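Side-chain contacts in metallo-beta-lactamase domain-containing protein (Thermotoga maritima, PDB 3H3E), which is of unknown specific function but binds zinc and belongs to the metallo-beta-lactamase superfamily, whose members include metal-dependent hydrolases: residues D146-R151 and R155-F160; I245-F250 and I254-A259; N25-E30 and R55-D60; I120-E125 and L189-E194. The protein carries 2 engineered substitutions. All coordinates share one frame; numbering follows the deposited sequence.

Interaction 1. Residues D146-R151 and R155-F160; sequences DFFVER and RRKDLF
Phe148 is held between two side chains of strand 155-157. The guanidinium of Arg155 lies flat on one ring face, the planes 1° apart and CZ of Arg155 4.0 Å from the Phe148 centroid, a cation-pi stack. Against the opposite face, CD of Lys157 makes a CH-pi contact 4.3 Å from the same centroid. The Lys157 chain, bent at chi2 (83°), runs on past the ring, so that its NZ reaches OD1 of Asp146 in a salt bridge of 3.3 Å whose hydrogen bond is weak. Arg155, Lys157 and Asp146 are all exposed, and this is the loose, solvent side.

Packing is closer along the hairpin backbone and beyond its end. Val149 and Arg156 form an antiparallel hydrogen-bonded pair: Val149 N meets Arg156 O at 2.9 Å, and the return bond matches it. Two residues along each segment, Asp158 N approaches Phe147 O (3.1 Å) from above the carbonyl plane. OD1 of buried Asp158 accepts from Phe160 N at 2.9 Å, closing an Asx turn, while OD2 pairs with Lys96. Beside that turn, the edge of Phe160 meets the face of Phe147, a T-shaped pair with planes at 85° and Phe160 CZ 3.6 Å from Phe147 CG.

Both of these rings also pack on the zinc ligand His182. The chemistry is therefore divided: exposed ionic and cation-pi contacts lie on the solvent side, whereas aromatic packing forms part of the wall beside the zinc site.

Interaction 2. Residues I245-F250 and I254-A259; sequences IFKREF and IMDCYA
Ile254 sends its CD1 methyl into the last turn of helix 240-249, where Phe246, Lys247 and Phe250 meet it. CD1 of Ile254 lies at the edge of the Phe250 ring, near its plane, with CD2 of Phe250 its closest partner at 3.2 Å; the contact is thus to the rim and not to the face. The same methyl is 3.5 Å from the carbonyl O of Phe246 and 3.9 Å from CA of Lys247. Behind it, CG1 of Ile254 stands 4.1 Å from CB of Phe246. A second, looser contact lies on the exposed side: NZ of Lys247 and OD1 of Asp256 make a long salt bridge of 3.7 Å, their chains crossing at about a right angle.

Several features position this first shell. Phe246 O accepts from Phe250 N at 2.8 Å, which holds the helix end in shape just where Ile254 touches it. Phe250 then leaves helical backbone angles, and its CG stands anti to the backbone N (chi1 179°), bringing the ring beside the isoleucine. On the other segment, chi2 of Ile254 (84°) turns CD1 toward that ring.

Further out, both phenylalanines pack on Phe224 of helix 214-226 and on Val232 of strand 231-235, Phe246 meeting Phe224 edge to face. Met255 bonds through its backbone to Val232, and Cys257 is tied to Cys235 by a disulfide. The contact therefore packs the end of helix 240-249, the connection of a beta-alpha-beta unit, against strand 253-254, which lies parallel to strand 231-235 at the margin of its sheet.

Interaction 3. Residues N25-E30 and R55-D60; sequences NGFESE and RKLGID
Lys56 and Leu57, the two residues that meet Phe27, sit in a helix end closed by a bond of 2.8 Å from Gly58 N to Arg55 O. Gly58 has positive phi (61°), and with two bonds back into the last turn the chain forms a Schellman motif. Between the segments the contact is apolar.

On the side of segment 25-30 the ring of Phe27 carries most of it, and it uses its far rim. CZ of Phe27 is 3.5 Å from CD2 of Leu57, and CE1 of Phe27 is 3.7 Å from CG of Leu57. Both leucine atoms lie at the ring edge, near its plane, and the two side chains cross at about a right angle. Lys56 comes to the same rim obliquely, with its CG 3.6 Å from CE1 of Phe27. Its first torsion (168°) sets CG anti to the backbone N, and a bend at chi2 (76°) then carries the aliphatic chain alongside the loop. There CD of Lys56 lies 4.4 Å from the carbonyl O of Gly26, a marginal approach. The lysine thus contributes methylenes to the contact, not its charge.

Outside the pair, Glu28 N bonds to Asn53 OD1 and Phe27 also touches Asn53, so the loop is fixed to helix 49-56 by polar as well as apolar means. Glu30 bonds to Ser47 and Lys46. Leu57 rests in turn on His16 and Leu18 of strand 13-19. The contact accordingly lies at the surface, where the loop between strands 13-19 and 34-37 folds against the C-terminal end of helix 49-56.

Interaction 4. Residues I120-E125 and L189-E194; sequences IERITE and LLDIAE
Arg122 and Asp191 meet through a single ionic contact, NH2 of the arginine lying 3.6 Å from OD2 of the aspartate. The pair is a salt bridge but not a hydrogen bond; the guanidinium and carboxylate planes are turned 73° apart, and OD2 comes to the guanidinium obliquely. Bends at chi2 (-71°) and chi3 (-70°) curl the arginine chain and bring its end over to helix 185-193.

Among the hydrogen bonds that hold the two groups, one from each goes to the loop after strand 130-133. Arg122 NH1 donates to the carbonyl O of Pro135, and Asp191 OD2 accepts from the backbone N of Asn137. The second carboxylate oxygen, OD1, forms a salt bridge with Arg139.

Backbone bonds hold each side in place. Arg122 pairs with Gly134 and Thr124 with Leu132, tying the segment to strand 130-133 and the residue after it, while in the helix Ala193 N bonds to Leu189 O at 2.7 Å and Glu194 N to Leu190 O at 3.0 Å.

Apolar packing lies on the inner side of the helix, where Ile192 touches Leu133 of strand 130-133 as well as Leu174 and Val176 of strand 173-178.

With two arginines and a backbone N-H around it, the Asp191 carboxylate probably stays ionised. The long separation implies that its attraction to Arg122 is mainly electrostatic, whereas the hydrogen bond from Asn137 N and the salt bridge to Arg139, its strongest polar partner, probably hold it more firmly.

Along the chain, interaction 3 comes first; interaction 4 then spans the stretch that contains interaction 1, and interaction 2 closes the series near the C-terminus. Interactions 2 and 3 touch, Ala259 CB lying 3.3 Å from Glu28 O, although their centres are 22 Å apart. Interactions 1 and 3 occupy opposite sides of the chain's centre, their centres about 34 Å apart. Interactions 2 and 4 share one mixed sheet, since strands 123-127 and 253-254 form its two margins; the hairpin of interaction 1 belongs to a separate antiparallel sheet. Only interaction 1 borders the zinc site, while the others join helices, loops and strands elsewhere in the metallo-beta-lactamase fold.

Interaction 1. Residues D146-R151 and R155-F160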
# COMPACT_ATOMS: atom_id res chain seq x y z
N ASP A 146 -5.63 -5.09 -16.64
CA ASP A 146 -5.04 -5.00 -17.96
C ASP A 146 -3.72 -4.26 -17.92
O ASP A 146 -3.48 -3.36 -18.71
CB ASP A 146 -6.00 -4.29 -18.89
CG ASP A 146 -5.83 -4.70 -20.32
OD1 ASP A 146 -5.32 -5.83 -20.52
OD2 ASP A 146 -6.19 -3.91 -21.22
N PHE A 147 -2.86 -4.65 -16.99
CA PHE A 147 -1.64 -3.92 -16.73
C PHE A 147 -0.45 -4.31 -17.62
O PHE A 147 -0.20 -5.49 -17.87
CB PHE A 147 -1.27 -4.05 -15.25
CG PHE A 147 -2.31 -3.49 -14.34
CD1 PHE A 147 -2.56 -2.13 -14.30
CD2 PHE A 147 -3.05 -4.33 -13.52
CE1 PHE A 147 -3.53 -1.61 -13.47
CE2 PHE A 147 -4.03 -3.81 -12.69
CZ PHE A 147 -4.27 -2.45 -12.66
N PHE A 148 0.27 -3.30 -18.10
CA PHE A 148 1.48 -3.54 -18.85
C PHE A 148 2.62 -2.72 -18.29
O PHE A 148 2.42 -1.81 -17.50
CB PHE A 148 1.27 -3.18 -20.31
CG PHE A 148 0.28 -4.03 -20.99
CD1 PHE A 148 0.67 -5.09 -21.78
CD2 PHE A 148 -1.07 -3.80 -20.82
CE1 PHE A 148 -0.24 -5.88 -22.40
CE2 PHE A 148 -1.99 -4.60 -21.44
CZ PHE A 148 -1.58 -5.64 -22.22
N VAL A 149 3.83 -3.06 -18.71
CA VAL A 149 5.00 -2.31 -18.29
C VAL A 149 5.98 -2.25 -19.47
O VAL A 149 5.98 -3.11 -20.33
CB VAL A 149 5.63 -2.92 -17.01
CG1 VAL A 149 6.34 -4.21 -17.31
CG2 VAL A 149 6.56 -1.93 -16.36
N GLU A 150 6.78 -1.19 -19.52
CA GLU A 150 7.69 -0.99 -20.64
C GLU A 150 9.09 -0.77 -20.13
O GLU A 150 9.36 0.20 -19.43
CB GLU A 150 7.26 0.21 -21.50
CG GLU A 150 6.01 -0.02 -22.34
CD GLU A 150 5.90 0.94 -23.52
OE1 GLU A 150 6.71 1.90 -23.57
OE2 GLU A 150 5.02 0.75 -24.39
N ARG A 151 9.97 -1.70 -20.46
CA ARG A 151 11.38 -1.57 -20.13
C ARG A 151 12.18 -1.48 -21.43
O ARG A 151 12.33 -2.48 -22.14
CB ARG A 151 11.84 -2.75 -19.26
CG ARG A 151 13.24 -2.60 -18.69
CD ARG A 151 13.50 -3.64 -17.60
NE ARG A 151 14.93 -3.90 -17.42
CZ ARG A 151 15.60 -4.87 -18.03
NH1 ARG A 151 14.97 -5.70 -18.86
NH2 ARG A 151 16.90 -5.03 -17.80
N ARG A 155 7.28 -3.66 -24.51
CA ARG A 155 6.01 -3.70 -23.79
C ARG A 155 5.66 -5.12 -23.35
O ARG A 155 5.27 -5.95 -24.16
CB ARG A 155 4.91 -3.14 -24.68
CG ARG A 155 3.53 -3.02 -24.06
CD ARG A 155 2.49 -3.29 -25.16
NE ARG A 155 1.12 -2.87 -24.84
CZ ARG A 155 0.03 -3.49 -25.30
NH1 ARG A 155 0.14 -4.57 -26.07
NH2 ARG A 155 -1.18 -3.04 -24.97
N ARG A 156 5.82 -5.40 -22.07
CA ARG A 156 5.45 -6.71 -21.52
C ARG A 156 4.23 -6.56 -20.62
O ARG A 156 3.82 -5.45 -20.29
CB ARG A 156 6.61 -7.30 -20.72
CG ARG A 156 7.89 -7.52 -21.50
CD ARG A 156 7.73 -8.66 -22.50
NE ARG A 156 8.93 -8.86 -23.31
CZ ARG A 156 9.18 -8.24 -24.46
NH1 ARG A 156 8.31 -7.37 -24.96
NH2 ARG A 156 10.30 -8.49 -25.11
N LYS A 157 3.66 -7.68 -20.21
CA LYS A 157 2.62 -7.66 -19.20
C LYS A 157 3.27 -7.32 -17.85
O LYS A 157 4.44 -7.60 -17.64
CB LYS A 157 1.93 -9.03 -19.16
CG LYS A 157 0.55 -9.01 -18.56
CD LYS A 157 -0.54 -8.59 -19.54
CE LYS A 157 -1.84 -8.32 -18.77
NZ LYS A 157 -3.00 -7.97 -19.62
N ASP A 158 2.53 -6.69 -16.94
CA ASP A 158 3.11 -6.21 -15.69
C ASP A 158 2.80 -7.16 -14.54
O ASP A 158 1.62 -7.36 -14.21
CB ASP A 158 2.58 -4.81 -15.37
CG ASP A 158 3.35 -4.11 -14.26
OD1 ASP A 158 4.30 -4.70 -13.70
OD2 ASP A 158 3.01 -2.96 -13.94
N LEU A 159 3.84 -7.73 -13.92
CA LEU A 159 3.66 -8.63 -12.78
C LEU A 159 3.95 -7.95 -11.45
O LEU A 159 3.86 -8.56 -10.38
CB LEU A 159 4.52 -9.89 -12.93
CG LEU A 159 4.37 -10.79 -14.17
CD1 LEU A 159 4.69 -12.20 -13.76
CD2 LEU A 159 2.99 -10.75 -14.80
N PHE A 160 4.30 -6.68 -11.53
CA PHE A 160 4.51 -5.86 -10.35
C PHE A 160 5.69 -6.31 -9.51
O PHE A 160 5.60 -6.42 -8.29
CB PHE A 160 3.22 -5.73 -9.55
CG PHE A 160 2.15 -5.00 -10.29
CD1 PHE A 160 1.31 -5.68 -11.15
CD2 PHE A 160 2.02 -3.64 -10.18
CE1 PHE A 160 0.33 -5.00 -11.87
CE2 PHE A 160 1.03 -2.95 -10.90
CZ PHE A 160 0.19 -3.63 -11.73
O HOH W 1 1.04 -1.42 -15.02

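Interaction 2. Residues I245-F250 and I254-A259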
# COMPACT_ATOMS: atom_id res chain seq x y z
N ILE A 245 -18.31 -8.38 1.48
CA ILE A 245 -17.95 -9.78 1.74
C ILE A 245 -17.09 -9.92 2.99
O ILE A 245 -17.32 -10.81 3.81
CB ILE A 245 -17.24 -10.41 0.53
CG1 ILE A 245 -18.22 -10.55 -0.65
CG2 ILE A 245 -16.64 -11.76 0.91
CD1 ILE A 245 -17.57 -11.00 -1.94
N PHE A 246 -16.10 -9.03 3.15
CA PHE A 246 -15.31 -8.98 4.38
C PHE A 246 -16.24 -8.81 5.59
O PHE A 246 -16.12 -9.54 6.56
CB PHE A 246 -14.28 -7.84 4.36
CG PHE A 246 -12.91 -8.24 3.88
CD1 PHE A 246 -11.90 -8.54 4.78
CD2 PHE A 246 -12.61 -8.27 2.52
CE1 PHE A 246 -10.63 -8.91 4.33
CE2 PHE A 246 -11.35 -8.63 2.07
CZ PHE A 246 -10.36 -8.95 2.98
N LYS A 247 -17.15 -7.84 5.53
CA LYS A 247 -18.04 -7.60 6.67
C LYS A 247 -18.88 -8.82 7.06
O LYS A 247 -19.19 -9.01 8.24
CB LYS A 247 -18.93 -6.36 6.46
CG LYS A 247 -18.16 -5.03 6.34
CD LYS A 247 -19.00 -3.86 6.85
CE LYS A 247 -18.34 -2.49 6.62
NZ LYS A 247 -18.94 -1.73 5.47
N ARG A 248 -19.23 -9.65 6.08
CA ARG A 248 -20.13 -10.78 6.36
C ARG A 248 -19.42 -12.11 6.57
O ARG A 248 -20.05 -13.08 6.99
CB ARG A 248 -21.20 -10.92 5.26
CG ARG A 248 -20.80 -11.86 4.13
CD ARG A 248 -22.00 -12.50 3.43
NE ARG A 248 -21.58 -13.30 2.28
CZ ARG A 248 -21.77 -12.96 1.01
NH1 ARG A 248 -22.39 -11.83 0.70
NH2 ARG A 248 -21.34 -13.76 0.03
N GLU A 249 -18.12 -12.18 6.29
CA GLU A 249 -17.40 -13.45 6.40
C GLU A 249 -16.12 -13.39 7.23
O GLU A 249 -15.62 -14.41 7.71
CB GLU A 249 -17.11 -14.01 5.02
CG GLU A 249 -18.36 -14.48 4.31
CD GLU A 249 -18.06 -15.16 3.00
OE1 GLU A 249 -16.86 -15.39 2.72
OE2 GLU A 249 -19.01 -15.47 2.25
N PHE A 250 -15.57 -12.20 7.39
CA PHE A 250 -14.37 -12.02 8.19
C PHE A 250 -14.76 -12.12 9.66
O PHE A 250 -15.71 -11.47 10.09
CB PHE A 250 -13.72 -10.68 7.87
CG PHE A 250 -12.47 -10.39 8.66
CD1 PHE A 250 -11.36 -11.21 8.56
CD2 PHE A 250 -12.40 -9.28 9.48
CE1 PHE A 250 -10.21 -10.95 9.28
CE2 PHE A 250 -11.25 -9.00 10.20
CZ PHE A 250 -10.16 -9.84 10.10
N ILE A 254 -13.88 -5.11 10.91
CA ILE A 254 -13.57 -4.31 9.73
C ILE A 254 -13.85 -2.86 10.05
O ILE A 254 -14.91 -2.53 10.58
CB ILE A 254 -14.41 -4.73 8.51
CG1 ILE A 254 -14.04 -6.14 8.06
CG2 ILE A 254 -14.19 -3.75 7.37
CD1 ILE A 254 -14.77 -7.21 8.83
N MSE A 255 -12.90 -1.99 9.73
CA MSE A 255 -13.04 -0.56 9.96
C MSE A 255 -13.20 0.19 8.64
O MSE A 255 -12.68 -0.25 7.62
CB MSE A 255 -11.83 -0.04 10.75
CG MSE A 255 -11.50 -0.88 11.97
SE MSE A 255 -10.39 -0.05 13.09
CE MSE A 255 -11.33 1.44 13.35
N ASP A 256 -13.93 1.30 8.64
CA ASP A 256 -14.11 2.06 7.42
C ASP A 256 -12.91 2.96 7.18
O ASP A 256 -12.43 3.63 8.09
CB ASP A 256 -15.41 2.86 7.45
CG ASP A 256 -16.65 1.98 7.37
OD1 ASP A 256 -16.59 0.91 6.71
OD2 ASP A 256 -17.69 2.35 7.96
N CYS A 257 -12.40 2.95 5.95
CA CYS A 257 -11.25 3.75 5.61
C CYS A 257 -11.68 5.06 4.96
O CYS A 257 -12.59 5.08 4.13
CB CYS A 257 -10.32 2.98 4.67
SG CYS A 257 -8.63 3.63 4.55
N TYR A 258 -11.03 6.14 5.36
CA TYR A 258 -11.25 7.45 4.76
C TYR A 258 -10.08 8.37 5.07
O TYR A 258 -9.31 8.12 6.02
CB TYR A 258 -12.57 8.07 5.26
CG TYR A 258 -12.65 8.14 6.76
CD1 TYR A 258 -13.18 7.10 7.50
CD2 TYR A 258 -12.19 9.26 7.45
CE1 TYR A 258 -13.24 7.15 8.87
CE2 TYR A 258 -12.24 9.33 8.83
CZ TYR A 258 -12.77 8.27 9.53
OH TYR A 258 -12.84 8.32 10.90
N ALA A 259 -9.93 9.42 4.27
CA ALA A 259 -8.82 10.37 4.40
C ALA A 259 -8.64 10.96 5.80
O ALA A 259 -7.53 11.14 6.26
CB ALA A 259 -8.92 11.46 3.36

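Interaction 3. Residues N25-E30 and R55-D60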
# COMPACT_ATOMS: atom_id res chain seq x y z
N ASN A 25 -15.65 14.77 6.82
CA ASN A 25 -15.82 16.21 6.64
C ASN A 25 -14.56 17.01 7.02
O ASN A 25 -14.05 16.93 8.14
CB ASN A 25 -17.04 16.73 7.44
CG ASN A 25 -18.39 16.38 6.78
OD1 ASN A 25 -18.45 15.99 5.61
ND2 ASN A 25 -19.48 16.52 7.55
N GLY A 26 -14.06 17.78 6.06
CA GLY A 26 -12.91 18.62 6.32
C GLY A 26 -11.70 18.18 5.51
O GLY A 26 -10.86 18.99 5.14
N PHE A 27 -11.63 16.88 5.25
CA PHE A 27 -10.50 16.28 4.57
C PHE A 27 -10.79 16.07 3.09
O PHE A 27 -11.91 15.73 2.72
CB PHE A 27 -10.10 14.96 5.24
CG PHE A 27 -9.58 15.14 6.64
CD1 PHE A 27 -8.24 15.37 6.87
CD2 PHE A 27 -10.44 15.10 7.72
CE1 PHE A 27 -7.76 15.55 8.15
CE2 PHE A 27 -9.96 15.27 9.00
CZ PHE A 27 -8.63 15.50 9.22
N GLU A 28 -9.78 16.29 2.26
CA GLU A 28 -9.94 16.13 0.83
C GLU A 28 -9.68 14.70 0.43
O GLU A 28 -9.04 13.94 1.16
CB GLU A 28 -9.00 17.07 0.08
CG GLU A 28 -9.30 18.53 0.34
CD GLU A 28 -8.50 19.45 -0.56
OE1 GLU A 28 -7.73 18.92 -1.40
OE2 GLU A 28 -8.63 20.69 -0.42
N SER A 29 -10.19 14.31 -0.72
CA SER A 29 -10.05 12.95 -1.19
C SER A 29 -9.75 12.92 -2.68
O SER A 29 -10.23 13.76 -3.44
CB SER A 29 -11.31 12.14 -0.90
OG SER A 29 -12.39 12.58 -1.71
N GLU A 30 -8.94 11.95 -3.09
CA GLU A 30 -8.77 11.68 -4.50
C GLU A 30 -8.59 10.19 -4.69
O GLU A 30 -8.49 9.44 -3.72
CB GLU A 30 -7.59 12.46 -5.07
CG GLU A 30 -6.25 12.11 -4.48
CD GLU A 30 -5.15 13.04 -4.96
OE1 GLU A 30 -5.47 14.03 -5.63
OE2 GLU A 30 -3.96 12.78 -4.66
N ARG A 55 -1.49 19.14 6.67
CA ARG A 55 -1.56 20.49 7.22
C ARG A 55 -2.82 20.67 8.04
O ARG A 55 -2.80 21.31 9.09
CB ARG A 55 -1.47 21.54 6.13
CG ARG A 55 -0.05 21.77 5.62
CD ARG A 55 0.08 23.09 4.85
NE ARG A 55 -0.45 22.98 3.49
CZ ARG A 55 0.25 22.53 2.45
NH1 ARG A 55 1.51 22.15 2.59
NH2 ARG A 55 -0.33 22.45 1.25
N LYS A 56 -3.93 20.10 7.58
CA LYS A 56 -5.18 20.15 8.33
C LYS A 56 -4.98 19.54 9.72
O LYS A 56 -5.60 19.99 10.69
CB LYS A 56 -6.30 19.44 7.55
CG LYS A 56 -7.58 19.17 8.35
CD LYS A 56 -8.41 20.43 8.51
CE LYS A 56 -9.34 20.36 9.73
NZ LYS A 56 -9.68 21.74 10.22
N LEU A 57 -4.12 18.54 9.83
CA LEU A 57 -3.84 17.90 11.13
C LEU A 57 -2.61 18.51 11.79
O LEU A 57 -2.21 18.08 12.87
CB LEU A 57 -3.59 16.41 10.95
CG LEU A 57 -4.65 15.63 10.19
CD1 LEU A 57 -4.04 14.45 9.48
CD2 LEU A 57 -5.73 15.20 11.13
N GLY A 58 -2.02 19.51 11.14
CA GLY A 58 -0.85 20.18 11.68
C GLY A 58 0.32 19.24 11.86
O GLY A 58 1.10 19.39 12.80
N ILE A 59 0.44 18.26 10.96
CA ILE A 59 1.53 17.29 10.99
C ILE A 59 2.67 17.62 10.03
O ILE A 59 2.45 18.00 8.87
CB ILE A 59 1.04 15.89 10.62
CG1 ILE A 59 -0.04 15.41 11.59
CG2 ILE A 59 2.20 14.91 10.63
CD1 ILE A 59 -0.87 14.29 11.03
N ASP A 60 3.89 17.48 10.53
CA ASP A 60 5.09 17.54 9.70
C ASP A 60 5.40 16.14 9.17
O ASP A 60 5.45 15.18 9.94
CB ASP A 60 6.27 18.02 10.54
CG ASP A 60 6.06 19.41 11.08
OD1 ASP A 60 5.79 20.32 10.26
OD2 ASP A 60 6.17 19.59 12.31

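Interaction 4. Residues I120-E125 and L189-E194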
# COMPACT_ATOMS: atom_id res chain seq x y z
N ILE A 120 16.32 -3.86 -2.87
CA ILE A 120 16.63 -5.05 -3.67
C ILE A 120 16.29 -6.36 -2.99
O ILE A 120 15.84 -7.31 -3.63
CB ILE A 120 18.12 -5.14 -3.95
CG1 ILE A 120 18.77 -3.76 -3.87
CG2 ILE A 120 18.36 -5.81 -5.29
CD1 ILE A 120 20.27 -3.86 -3.69
N GLU A 121 16.52 -6.43 -1.68
CA GLU A 121 16.27 -7.64 -0.90
C GLU A 121 14.80 -8.06 -0.83
O GLU A 121 13.90 -7.27 -1.12
CB GLU A 121 16.79 -7.43 0.53
CG GLU A 121 18.12 -6.69 0.63
CD GLU A 121 19.22 -7.39 -0.12
OE1 GLU A 121 18.95 -8.49 -0.66
OE2 GLU A 121 20.34 -6.85 -0.18
N ARG A 122 14.56 -9.31 -0.44
CA ARG A 122 13.20 -9.80 -0.17
C ARG A 122 12.67 -9.16 1.11
O ARG A 122 11.50 -8.82 1.19
CB ARG A 122 13.17 -11.33 -0.02
CG ARG A 122 13.74 -12.17 -1.18
CD ARG A 122 12.87 -12.15 -2.45
NE ARG A 122 11.60 -12.88 -2.31
CZ ARG A 122 10.40 -12.33 -2.47
NH1 ARG A 122 10.27 -11.04 -2.77
NH2 ARG A 122 9.31 -13.08 -2.33
N ILE A 123 13.54 -9.02 2.10
CA ILE A 123 13.20 -8.36 3.36
C ILE A 123 14.22 -7.28 3.65
O ILE A 123 15.42 -7.54 3.66
CB ILE A 123 13.18 -9.34 4.57
CG1 ILE A 123 12.09 -10.39 4.43
CG2 ILE A 123 12.95 -8.59 5.86
CD1 ILE A 123 12.60 -11.74 3.98
N THR A 124 13.74 -6.06 3.88
CA THR A 124 14.62 -4.94 4.15
C THR A 124 14.18 -4.26 5.43
O THR A 124 13.02 -3.87 5.55
CB THR A 124 14.59 -3.93 3.00
OG1 THR A 124 15.23 -4.49 1.86
CG2 THR A 124 15.30 -2.65 3.39
N GLU A 125 15.07 -4.14 6.40
CA GLU A 125 14.73 -3.43 7.63
C GLU A 125 14.86 -1.92 7.46
O GLU A 125 15.88 -1.43 6.98
CB GLU A 125 15.58 -3.91 8.80
CG GLU A 125 15.19 -3.26 10.12
CD GLU A 125 16.00 -3.78 11.29
OE1 GLU A 125 17.13 -4.25 11.05
OE2 GLU A 125 15.49 -3.73 12.43
N LEU A 189 0.11 -11.78 2.55
CA LEU A 189 0.04 -12.18 3.96
C LEU A 189 0.76 -13.48 4.22
O LEU A 189 1.42 -13.63 5.24
CB LEU A 189 -1.42 -12.28 4.41
CG LEU A 189 -2.19 -10.96 4.48
CD1 LEU A 189 -3.57 -11.20 5.03
CD2 LEU A 189 -1.46 -9.97 5.34
N LEU A 190 0.62 -14.42 3.30
CA LEU A 190 1.32 -15.69 3.39
C LEU A 190 2.82 -15.48 3.32
O LEU A 190 3.58 -16.14 4.03
CB LEU A 190 0.86 -16.62 2.26
CG LEU A 190 -0.62 -17.01 2.21
CD1 LEU A 190 -1.01 -17.53 0.83
CD2 LEU A 190 -0.90 -18.04 3.27
N ASP A 191 3.27 -14.57 2.47
CA ASP A 191 4.70 -14.28 2.42
C ASP A 191 5.16 -13.78 3.79
O ASP A 191 6.21 -14.17 4.27
CB ASP A 191 5.03 -13.27 1.32
CG ASP A 191 5.37 -13.95 -0.01
OD1 ASP A 191 4.91 -15.09 -0.24
OD2 ASP A 191 6.09 -13.34 -0.83
N ILE A 192 4.35 -12.92 4.40
CA ILE A 192 4.64 -12.39 5.73
C ILE A 192 4.64 -13.51 6.78
O ILE A 192 5.57 -13.65 7.55
CB ILE A 192 3.62 -11.31 6.08
CG1 ILE A 192 3.80 -10.12 5.14
CG2 ILE A 192 3.75 -10.89 7.50
CD1 ILE A 192 2.77 -9.08 5.30
N ALA A 193 3.58 -14.31 6.77
CA ALA A 193 3.46 -15.51 7.59
C ALA A 193 4.66 -16.48 7.56
O ALA A 193 4.96 -17.15 8.56
CB ALA A 193 2.21 -16.24 7.18
N GLU A 194 5.33 -16.57 6.41
CA GLU A 194 6.49 -17.47 6.27
C GLU A 194 7.77 -16.85 6.80
O GLU A 194 8.78 -17.54 6.96
CB GLU A 194 6.71 -17.87 4.81
CG GLU A 194 5.47 -18.35 4.06
CD GLU A 194 5.78 -18.73 2.62
OE1 GLU A 194 6.77 -18.21 2.06
OE2 GLU A 194 5.03 -19.55 2.04